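Local coordinates for endo-1,3-beta-glucanase, family GH16 (Zobellia galactanivorans, PDB 5FUI), which binds laminarin, a storage beta-1,3-glucan, through the C-terminal family 6 carbohydrate-binding module of this marine laminarinase, at residues E34-I39 with W123-W127; V64-D69 with V89-W95. All coordinates share one frame; numbering follows the deposited sequence.

Contact 1 of 2, residues E34-I39 with W123-W127. With MG (magnesium ion), chain E; APY (2-aminomethyl-pyridine), chain D; GOL (glycerol), chain B.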
ATOM      1  N   GLU A  34       7.070   3.492 -11.833  1.00 13.07           N
ATOM      2  CA  GLU A  34       7.243   4.504 -10.774  1.00 11.77           C
ATOM      3  C   GLU A  34       7.005   3.831  -9.431  1.00  9.87           C
ATOM      4  O   GLU A  34       6.333   2.774  -9.342  1.00 11.98           O
ATOM      5  CB  GLU A  34       6.314   5.801 -10.959  1.00 11.00           C
ATOM      6  CG  GLU A  34       6.701   6.601 -12.169  1.00 16.84           C
ATOM      7  CD  GLU A  34       5.601   7.643 -12.423  1.00 17.38           C
ATOM      8  OE1 GLU A  34       4.445   7.240 -12.764  1.00 21.53           O
ATOM      9  OE2 GLU A  34       5.877   8.826 -12.212  1.00 22.02           O
ATOM     10  N   ASN A  35       7.484   4.481  -8.393  1.00  9.69           N
ATOM     11  CA  ASN A  35       7.043   4.208  -7.033  1.00  9.74           C
ATOM     12  C   ASN A  35       6.660   5.478  -6.384  1.00 10.85           C
ATOM     13  O   ASN A  35       6.967   6.545  -6.840  1.00 11.20           O
ATOM     14  CB  ASN A  35       8.141   3.466  -6.210  1.00 10.98           C
ATOM     15  CG  ASN A  35       9.401   4.262  -5.981  1.00  9.13           C
ATOM     16  OD1 ASN A  35      10.353   4.161  -6.736  1.00 13.20           O
ATOM     17  ND2 ASN A  35       9.447   5.031  -4.926  1.00  9.61           N
ATOM     18  N   VAL A  36       5.893   5.349  -5.321  1.00  9.78           N
ATOM     19  CA  VAL A  36       5.573   6.510  -4.403  1.00 10.50           C
ATOM     20  C   VAL A  36       6.732   6.624  -3.434  1.00 10.32           C
ATOM     21  O   VAL A  36       7.145   5.612  -2.757  1.00 10.23           O
ATOM     22  CB  VAL A  36       4.223   6.272  -3.686  1.00  9.14           C
ATOM     23  CG1 VAL A  36       3.833   7.506  -2.929  1.00 12.41           C
ATOM     24  CG2 VAL A  36       3.186   6.036  -4.758  1.00 12.82           C
ATOM     25  N   GLY A  37       7.258   7.864  -3.314  1.00 12.05           N
ATOM     26  CA  GLY A  37       8.284   8.179  -2.344  1.00 10.96           C
ATOM     27  C   GLY A  37       7.970   9.494  -1.607  1.00 10.34           C
ATOM     28  O   GLY A  37       6.886  10.061  -1.790  1.00 11.60           O
ATOM     29  N   TYR A  38       8.957   9.918  -0.812  1.00 10.44           N
ATOM     30  CA  TYR A  38       8.849  11.153  -0.027  1.00 11.98           C
ATOM     31  C   TYR A  38       7.535  11.115   0.800  1.00 11.05           C
ATOM     32  O   TYR A  38       6.764  12.081   0.920  1.00 12.25           O
ATOM     33  CB  TYR A  38       8.892  12.413  -0.927  1.00 12.83           C
ATOM     34  CG  TYR A  38      10.181  12.443  -1.717  1.00 15.99           C
ATOM     35  CD1 TYR A  38      11.385  12.819  -1.072  1.00 20.79           C
ATOM     36  CD2 TYR A  38      10.244  11.884  -2.994  1.00 15.69           C
ATOM     37  CE1 TYR A  38      12.625  12.746  -1.747  1.00 23.44           C
ATOM     38  CE2 TYR A  38      11.444  11.868  -3.730  1.00 21.08           C
ATOM     39  CZ  TYR A  38      12.644  12.234  -3.069  1.00 18.54           C
ATOM     40  OH  TYR A  38      13.840  12.156  -3.818  1.00 26.01           O
ATOM     41  N   ILE A  39       7.357   9.979   1.481  1.00 10.06           N
ATOM     42  CA  ILE A  39       6.193   9.715   2.295  1.00  9.36           C
ATOM     43  C   ILE A  39       6.538  10.101   3.739  1.00 10.94           C
ATOM     44  O   ILE A  39       7.565   9.725   4.278  1.00 13.45           O
ATOM     45  CB  ILE A  39       5.811   8.208   2.202  1.00 10.49           C
ATOM     46  CG1 ILE A  39       5.642   7.782   0.723  1.00  8.08           C
ATOM     47  CG2 ILE A  39       4.523   7.951   3.070  1.00 11.93           C
ATOM     48  CD1 ILE A  39       5.024   6.361   0.607  1.00 10.18           C
ATOM     49  N   TRP A 123       9.249   5.557   4.086  1.00 11.29           N
ATOM     50  CA  TRP A 123       9.112   4.311   3.332  1.00 10.13           C
ATOM     51  C   TRP A 123       8.608   4.625   1.949  1.00  9.85           C
ATOM     52  O   TRP A 123       8.032   5.726   1.691  1.00  9.92           O
ATOM     53  CB  TRP A 123       8.177   3.289   4.058  1.00 10.57           C
ATOM     54  CG  TRP A 123       6.792   3.875   4.350  1.00  9.13           C
ATOM     55  CD1 TRP A 123       6.478   4.734   5.385  1.00 10.82           C
ATOM     56  CD2 TRP A 123       5.562   3.688   3.572  1.00  9.04           C
ATOM     57  NE1 TRP A 123       5.117   5.052   5.363  1.00 10.46           N
ATOM     58  CE2 TRP A 123       4.545   4.456   4.232  1.00  9.69           C
ATOM     59  CE3 TRP A 123       5.218   2.970   2.403  1.00 10.84           C
ATOM     60  CZ2 TRP A 123       3.243   4.513   3.755  1.00  9.04           C
ATOM     61  CZ3 TRP A 123       3.864   2.999   1.977  1.00 10.48           C
ATOM     62  CH2 TRP A 123       2.923   3.774   2.648  1.00  9.85           C
ATOM     63  N   ASN A 124       8.943   3.689   1.019  1.00  8.73           N
ATOM     64  CA  ASN A 124       8.503   3.816  -0.411  1.00  8.93           C
ATOM     65  C   ASN A 124       7.584   2.661  -0.746  1.00  9.22           C
ATOM     66  O   ASN A 124       7.712   1.556  -0.093  1.00  8.97           O
ATOM     67  CB  ASN A 124       9.679   3.749  -1.355  1.00  9.78           C
ATOM     68  CG  ASN A 124      10.627   4.958  -1.276  1.00 10.43           C
ATOM     69  OD1 ASN A 124      11.816   4.820  -1.697  1.00 14.10           O
ATOM     70  ND2 ASN A 124      10.196   6.053  -0.739  1.00  9.02           N
ATOM     71  N   ILE A 125       6.710   2.795  -1.746  1.00  8.84           N
ATOM     72  CA  ILE A 125       5.928   1.649  -2.189  1.00  8.54           C
ATOM     73  C   ILE A 125       5.773   1.643  -3.718  1.00  9.10           C
ATOM     74  O   ILE A 125       5.505   2.680  -4.324  1.00  9.70           O
ATOM     75  CB  ILE A 125       4.551   1.634  -1.452  1.00  8.10           C
ATOM     76  CG1 ILE A 125       3.739   0.458  -1.973  1.00  8.65           C
ATOM     77  CG2 ILE A 125       3.788   3.013  -1.661  1.00 10.82           C
ATOM     78  CD1 ILE A 125       2.552   0.119  -1.060  1.00 10.03           C
ATOM     79  N   ASN A 126       5.933   0.456  -4.286  1.00  7.98           N
ATOM     80  CA  ASN A 126       5.925   0.244  -5.722  1.00  9.02           C
ATOM     81  C   ASN A 126       4.504  -0.211  -6.200  1.00  9.46           C
ATOM     82  O   ASN A 126       3.924   0.381  -7.152  1.00 11.22           O
ATOM     83  CB  ASN A 126       7.005  -0.802  -6.122  1.00  9.78           C
ATOM     84  CG  ASN A 126       7.075  -1.090  -7.609  1.00 12.94           C
ATOM     85  OD1 ASN A 126       6.488  -0.412  -8.421  1.00 13.89           O
ATOM     86  ND2 ASN A 126       7.848  -2.134  -7.971  1.00 12.24           N
ATOM     87  N   TRP A 127       3.937  -1.202  -5.497  1.00  9.81           N
ATOM     88  CA  TRP A 127       2.633  -1.729  -5.884  1.00  9.58           C
ATOM     89  C   TRP A 127       2.050  -2.478  -4.690  1.00  8.30           C
ATOM     90  O   TRP A 127       2.694  -2.728  -3.688  1.00 10.44           O
ATOM     91  CB  TRP A 127       2.707  -2.678  -7.151  1.00 10.66           C
ATOM     92  CG  TRP A 127       3.773  -3.708  -7.176  1.00 10.07           C
ATOM     93  CD1 TRP A 127       4.912  -3.713  -7.997  1.00 10.39           C
ATOM     94  CD2 TRP A 127       3.828  -4.935  -6.382  1.00 10.73           C
ATOM     95  NE1 TRP A 127       5.672  -4.874  -7.740  1.00 11.85           N
ATOM     96  CE2 TRP A 127       5.057  -5.645  -6.800  1.00 10.77           C
ATOM     97  CE3 TRP A 127       2.988  -5.541  -5.393  1.00 10.00           C
ATOM     98  CZ2 TRP A 127       5.400  -6.890  -6.300  1.00 11.32           C
ATOM     99  CZ3 TRP A 127       3.415  -6.781  -4.859  1.00 10.74           C
ATOM    100  CH2 TRP A 127       4.585  -7.413  -5.281  1.00 12.09           C
TER
HETATM  101 MG    MG E1386       4.845   1.075  -9.235  1.00 10.89          MG
HETATM  102  N   APY D 133      14.824  11.591   3.276  1.00 33.20           N
HETATM  103  CM  APY D 133      13.881  11.439   2.124  1.00 32.31           C
HETATM  104  C2  APY D 133      12.421  11.343   2.571  1.00 30.77           C
HETATM  105  C3  APY D 133      11.603  12.534   2.554  1.00 28.59           C
HETATM  106  C4  APY D 133      10.240  12.461   2.949  1.00 25.84           C
HETATM  107  C5  APY D 133       9.846  11.136   3.380  1.00 26.28           C
HETATM  108  C6  APY D 133      10.638  10.009   3.429  1.00 22.81           C
HETATM  109  N1  APY D 133      11.928  10.100   3.007  1.00 33.07           N
HETATM  110  C1  GOL B 131      14.664   8.884  -2.145  1.00 22.99           C
HETATM  111  O1  GOL B 131      14.752   8.881  -3.642  1.00 27.53           O
HETATM  112  C2  GOL B 131      13.174   8.634  -1.933  1.00 15.51           C
HETATM  113  O2  GOL B 131      12.984   7.311  -2.450  1.00 12.70           O
HETATM  114  C3  GOL B 131      12.744   8.756  -0.488  1.00 12.88           C
HETATM  115  O3  GOL B 131      11.331   8.412  -0.344  1.00 13.72           O
HETATM  116  O   HOH W   1       5.207   0.710 -11.517  1.00 30.25           O
HETATM  117  O   HOH W   2       9.596   8.040   1.849  1.00 13.55           O

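Contact 2 of 2, residues V64-D69 with V89-W95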
ATOM      1  N   VAL A  64       7.586  -2.805  -0.996  1.00  7.89           N
ATOM      2  CA  VAL A  64       8.028  -1.613  -0.191  1.00  8.49           C
ATOM      3  C   VAL A  64       9.555  -1.545  -0.056  1.00  9.04           C
ATOM      4  O   VAL A  64      10.239  -2.558  -0.213  1.00  9.26           O
ATOM      5  CB  VAL A  64       7.384  -1.597   1.229  1.00  7.55           C
ATOM      6  CG1 VAL A  64       5.853  -1.391   1.073  1.00  9.08           C
ATOM      7  CG2 VAL A  64       7.692  -2.860   2.035  1.00  9.76           C
ATOM      8  N   ALA A  65      10.084  -0.360   0.270  1.00  8.26           N
ATOM      9  CA  ALA A  65      11.497  -0.203   0.574  1.00  8.42           C
ATOM     10  C   ALA A  65      11.669   0.844   1.630  1.00  9.62           C
ATOM     11  O   ALA A  65      10.827   1.788   1.742  1.00  9.33           O
ATOM     12  CB  ALA A  65      12.184   0.309  -0.708  1.00  9.70           C
ATOM     13  N   SER A  66      12.835   0.777   2.350  1.00  9.14           N
ATOM     14  CA  SER A  66      13.130   1.892   3.264  1.00  9.91           C
ATOM     15  C   SER A  66      14.602   1.795   3.607  1.00  9.64           C
ATOM     16  O   SER A  66      15.131   0.698   3.836  1.00 10.28           O
ATOM     17  CB  SER A  66      12.326   1.830   4.571  1.00 10.65           C
ATOM     18  OG  SER A  66      12.716   2.952   5.367  1.00 10.36           O
ATOM     19  N   ALA A  67      15.238   2.977   3.662  1.00 10.01           N
ATOM     20  CA  ALA A  67      16.605   3.033   4.209  1.00 12.20           C
ATOM     21  C   ALA A  67      16.661   3.246   5.722  1.00 13.61           C
ATOM     22  O   ALA A  67      17.820   3.324   6.281  1.00 15.17           O
ATOM     23  CB  ALA A  67      17.425   4.085   3.472  1.00 13.49           C
ATOM     24  N   VAL A  68      15.494   3.319   6.398  1.00 13.41           N
ATOM     25  CA  VAL A  68      15.448   3.672   7.795  1.00 13.93           C
ATOM     26  C   VAL A  68      14.551   2.662   8.515  1.00 14.11           C
ATOM     27  O   VAL A  68      13.938   1.784   7.914  1.00 12.79           O
ATOM     28  CB  VAL A  68      15.012   5.139   8.047  1.00 13.42           C
ATOM     29  CG1 VAL A  68      16.027   6.070   7.387  1.00 15.32           C
ATOM     30  CG2 VAL A  68      13.570   5.363   7.603  1.00 15.64           C
ATOM     31  N   ASP A  69      14.480   2.809   9.836  1.00 14.10           N
ATOM     32  CA  ASP A  69      13.580   1.999  10.652  1.00 12.38           C
ATOM     33  C   ASP A  69      12.260   2.729  10.871  1.00 13.88           C
ATOM     34  O   ASP A  69      12.204   3.990  10.945  1.00 16.16           O
ATOM     35  CB  ASP A  69      14.214   1.774  12.030  1.00 14.90           C
ATOM     36  CG  ASP A  69      15.534   1.061  11.946  1.00 19.43           C
ATOM     37  OD1 ASP A  69      15.667   0.123  11.157  1.00 19.91           O
ATOM     38  OD2 ASP A  69      16.436   1.419  12.724  1.00 37.27           O
ATOM     39  N   VAL A  89       7.245  -1.448   7.625  1.00  9.64           N
ATOM     40  CA  VAL A  89       8.133  -1.565   6.461  1.00  9.44           C
ATOM     41  C   VAL A  89       9.536  -1.866   7.051  1.00  9.37           C
ATOM     42  O   VAL A  89      10.102  -1.077   7.829  1.00 10.63           O
ATOM     43  CB  VAL A  89       8.192  -0.222   5.661  1.00 10.41           C
ATOM     44  CG1 VAL A  89       9.175  -0.375   4.529  1.00 11.44           C
ATOM     45  CG2 VAL A  89       6.786   0.111   5.111  1.00 11.88           C
ATOM     46  N   PRO A  90      10.153  -3.023   6.644  1.00  9.63           N
ATOM     47  CA  PRO A  90      11.497  -3.322   7.087  1.00 11.15           C
ATOM     48  C   PRO A  90      12.470  -2.263   6.635  1.00 10.60           C
ATOM     49  O   PRO A  90      12.287  -1.633   5.593  1.00 10.46           O
ATOM     50  CB  PRO A  90      11.825  -4.681   6.387  1.00 11.55           C
ATOM     51  CG  PRO A  90      10.398  -5.279   6.224  1.00 11.29           C
ATOM     52  CD  PRO A  90       9.563  -4.103   5.813  1.00 11.13           C
ATOM     53  N   ASN A  91      13.541  -2.131   7.401  1.00 10.30           N
ATOM     54  CA  ASN A  91      14.710  -1.362   6.914  1.00  8.93           C
ATOM     55  C   ASN A  91      15.482  -2.252   5.919  1.00  9.60           C
ATOM     56  O   ASN A  91      16.184  -3.236   6.290  1.00 11.19           O
ATOM     57  CB  ASN A  91      15.592  -0.950   8.058  1.00 10.82           C
ATOM     58  CG  ASN A  91      16.724  -0.066   7.587  1.00 10.20           C
ATOM     59  OD1 ASN A  91      17.110  -0.069   6.430  1.00 11.58           O
ATOM     60  ND2 ASN A  91      17.288   0.748   8.558  1.00 12.43           N
ATOM     61  N   THR A  92      15.201  -2.071   4.645  1.00  9.71           N
ATOM     62  CA  THR A  92      15.800  -2.898   3.595  1.00 10.30           C
ATOM     63  C   THR A  92      17.152  -2.331   3.178  1.00 11.87           C
ATOM     64  O   THR A  92      17.808  -2.909   2.304  1.00 12.24           O
ATOM     65  CB  THR A  92      14.895  -2.904   2.336  1.00 11.02           C
ATOM     66  OG1 THR A  92      14.796  -1.543   1.850  1.00  9.96           O
ATOM     67  CG2 THR A  92      13.461  -3.445   2.680  1.00 13.11           C
ATOM     68  N   GLY A  93      17.563  -1.238   3.907  1.00 10.55           N
ATOM     69  CA  GLY A  93      18.909  -0.642   3.675  1.00 12.38           C
ATOM     70  C   GLY A  93      19.056   0.188   2.428  1.00 12.50           C
ATOM     71  O   GLY A  93      20.198   0.527   2.077  1.00 13.53           O
ATOM     72  N   GLY A  94      17.992   0.549   1.731  1.00 11.06           N
ATOM     73  CA  GLY A  94      18.176   1.446   0.590  1.00 10.19           C
ATOM     74  C   GLY A  94      16.795   1.813   0.097  1.00  9.99           C
ATOM     75  O   GLY A  94      15.792   1.063   0.311  1.00 12.06           O
ATOM     76  N   TRP A  95      16.717   2.980  -0.544  1.00 10.74           N
ATOM     77  CA  TRP A  95      15.447   3.522  -1.044  1.00 10.89           C
ATOM     78  C   TRP A  95      14.867   2.739  -2.218  1.00 12.46           C
ATOM     79  O   TRP A  95      13.680   2.850  -2.548  1.00 11.48           O
ATOM     80  CB  TRP A  95      15.624   5.000  -1.359  1.00 11.23           C
ATOM     81  CG  TRP A  95      15.945   5.778  -0.106  1.00 11.52           C
ATOM     82  CD1 TRP A  95      17.111   6.435   0.211  1.00 12.37           C
ATOM     83  CD2 TRP A  95      15.054   5.924   1.039  1.00 12.73           C
ATOM     84  NE1 TRP A  95      17.008   6.981   1.494  1.00 14.59           N
ATOM     85  CE2 TRP A  95      15.776   6.692   2.041  1.00 14.39           C
ATOM     86  CE3 TRP A  95      13.725   5.523   1.321  1.00 12.72           C
ATOM     87  CZ2 TRP A  95      15.184   7.068   3.249  1.00 15.92           C
ATOM     88  CZ3 TRP A  95      13.162   5.850   2.540  1.00 15.14           C
ATOM     89  CH2 TRP A  95      13.878   6.638   3.485  1.00 15.38           C
TER
HETATM   90  O   HOH W   3      19.382   3.092   8.508  1.00 26.23           O
HETATM   91  O   HOH W   4      10.944   1.619   7.599  1.00 12.12           O

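Contact 1 of 2, residues E34-I39 with W123-W127
Val36 and Ile125 form a single antiparallel hydrogen-bonded pair, joining the short strand 34-37 to strand 124-131 of the beta-sandwich of this family 6 carbohydrate-binding module. Val36 N donates to Ile125 O at 2.9 Å, and Ile125 N returns the bond to Val36 O at 3.0 Å. Next to this pair, Ile39 lays its CD1 over one face of Trp123, 3.7 Å from the centroid of the six-membered ring and 7° off its normal, while the CG2 branch leans on CE2. The indole is held in turn by Ser118 OG, bonded to NE1, and by stacking on Phe73.

At the other end the strands share a magnesium ion. Glu34 O binds it at 2.3 Å, and Asn126 chelates it: with CG anti to the backbone N (chi1 -180°), OD1 comes round to the same ion as Asn126 O, which binds at 2.4 Å. Glu14, Glu16 and a water complete the site, and Glu31 accepts a bond from Asn126 ND2.

A glycerol, probably from the crystallisation liquor, lies with C2 over one face of the Tyr38 ring, toward its rim. Asn124 ND2 donates to its O3 at 2.6 Å and Tyr38 N to the same O3 at 2.9 Å, an arrangement consistent with a sugar-binding pocket. A water bonded to this O3 accepts from Ile39 N and donates to Trp123 O at 2.8 Å.

Contact 2 of 2, residues V64-D69 with V89-W95
Ala67 and Trp95 meet methyl to face: Ala67 CB sits over the indole, 3.6 Å from the centroid of the five-membered ring, in a CH-pi contact displaced towards the rim. Trp95 begins by pointing away from 64-69, but with CG beside its backbone N (chi1 -64°) the ring swings back over the turn. Val68 CG2 reaches Trp95 CH2 obliquely at 4.3 Å.

On the other flank the amide of Asn91 crosses the carboxylate of Asp69, their planes 66° apart. Asn91 ND2 donates to Asp69 OD1 at 3.1 Å; the acceptor lies in the amide plane, whereas the N-H arrives from above the carboxylate plane. Asn91 OD1 turns inward and accepts from Gly93 N at 2.8 Å, closing an Asx turn, so both ends of this amide are engaged and its rotation is probably fixed. A water bridges Ala67 O and Asn91 ND2.

Between these flanks, Ser66 O takes a weak, bent bond from Thr92 N at 2.9 Å. Thr92 OG1 lies near the same oxygen, but its stronger partner is Asn97 O, tying the loop to the start of strand 97-107. Ser66 OG points opposite its own N (chi1 179°), which brings it to Val68 N at 3.0 Å, closing an ST turn; it also bonds Gly122 O. Deeper in, Val64 CG2 meets Val89 CG1 at 3.8 Å, and Ser66 CB rests on the same methyl.

The ST turn, flanked by Trp95, and the Asx turn meet at the end of strand 56-66. The tryptophan touches a bound 2-aminomethyl-pyridine and lies close to the glycerol that also contacts Tyr38 and Asn124, consistent with the variable loop site of family 6 carbohydrate-binding modules, where aromatic side chains from the loops contact the sugar.

Overall arrangement
From the N terminus, the chain enters contact 1 through strand 34-37 and returns to it only at strand 124-131, closing a long loop that holds most of the beta-sandwich. Contact 2 is nested inside it: the chain leaves strand 56-66, runs through the hairpin of strands 72-77 and 82-88 in the five-stranded sheet, and comes back in the loop leading to strand 97-107. Strands 124-131 and 56-66 are neighbours in the four-stranded sheet, so the contacts touch directly. Asn124 N probably bonds Ala65 O at 2.8 Å, and Trp123 CB packs on Val89 CG2. Together they bring segments 34-39 and 89-95 to the same side of the module.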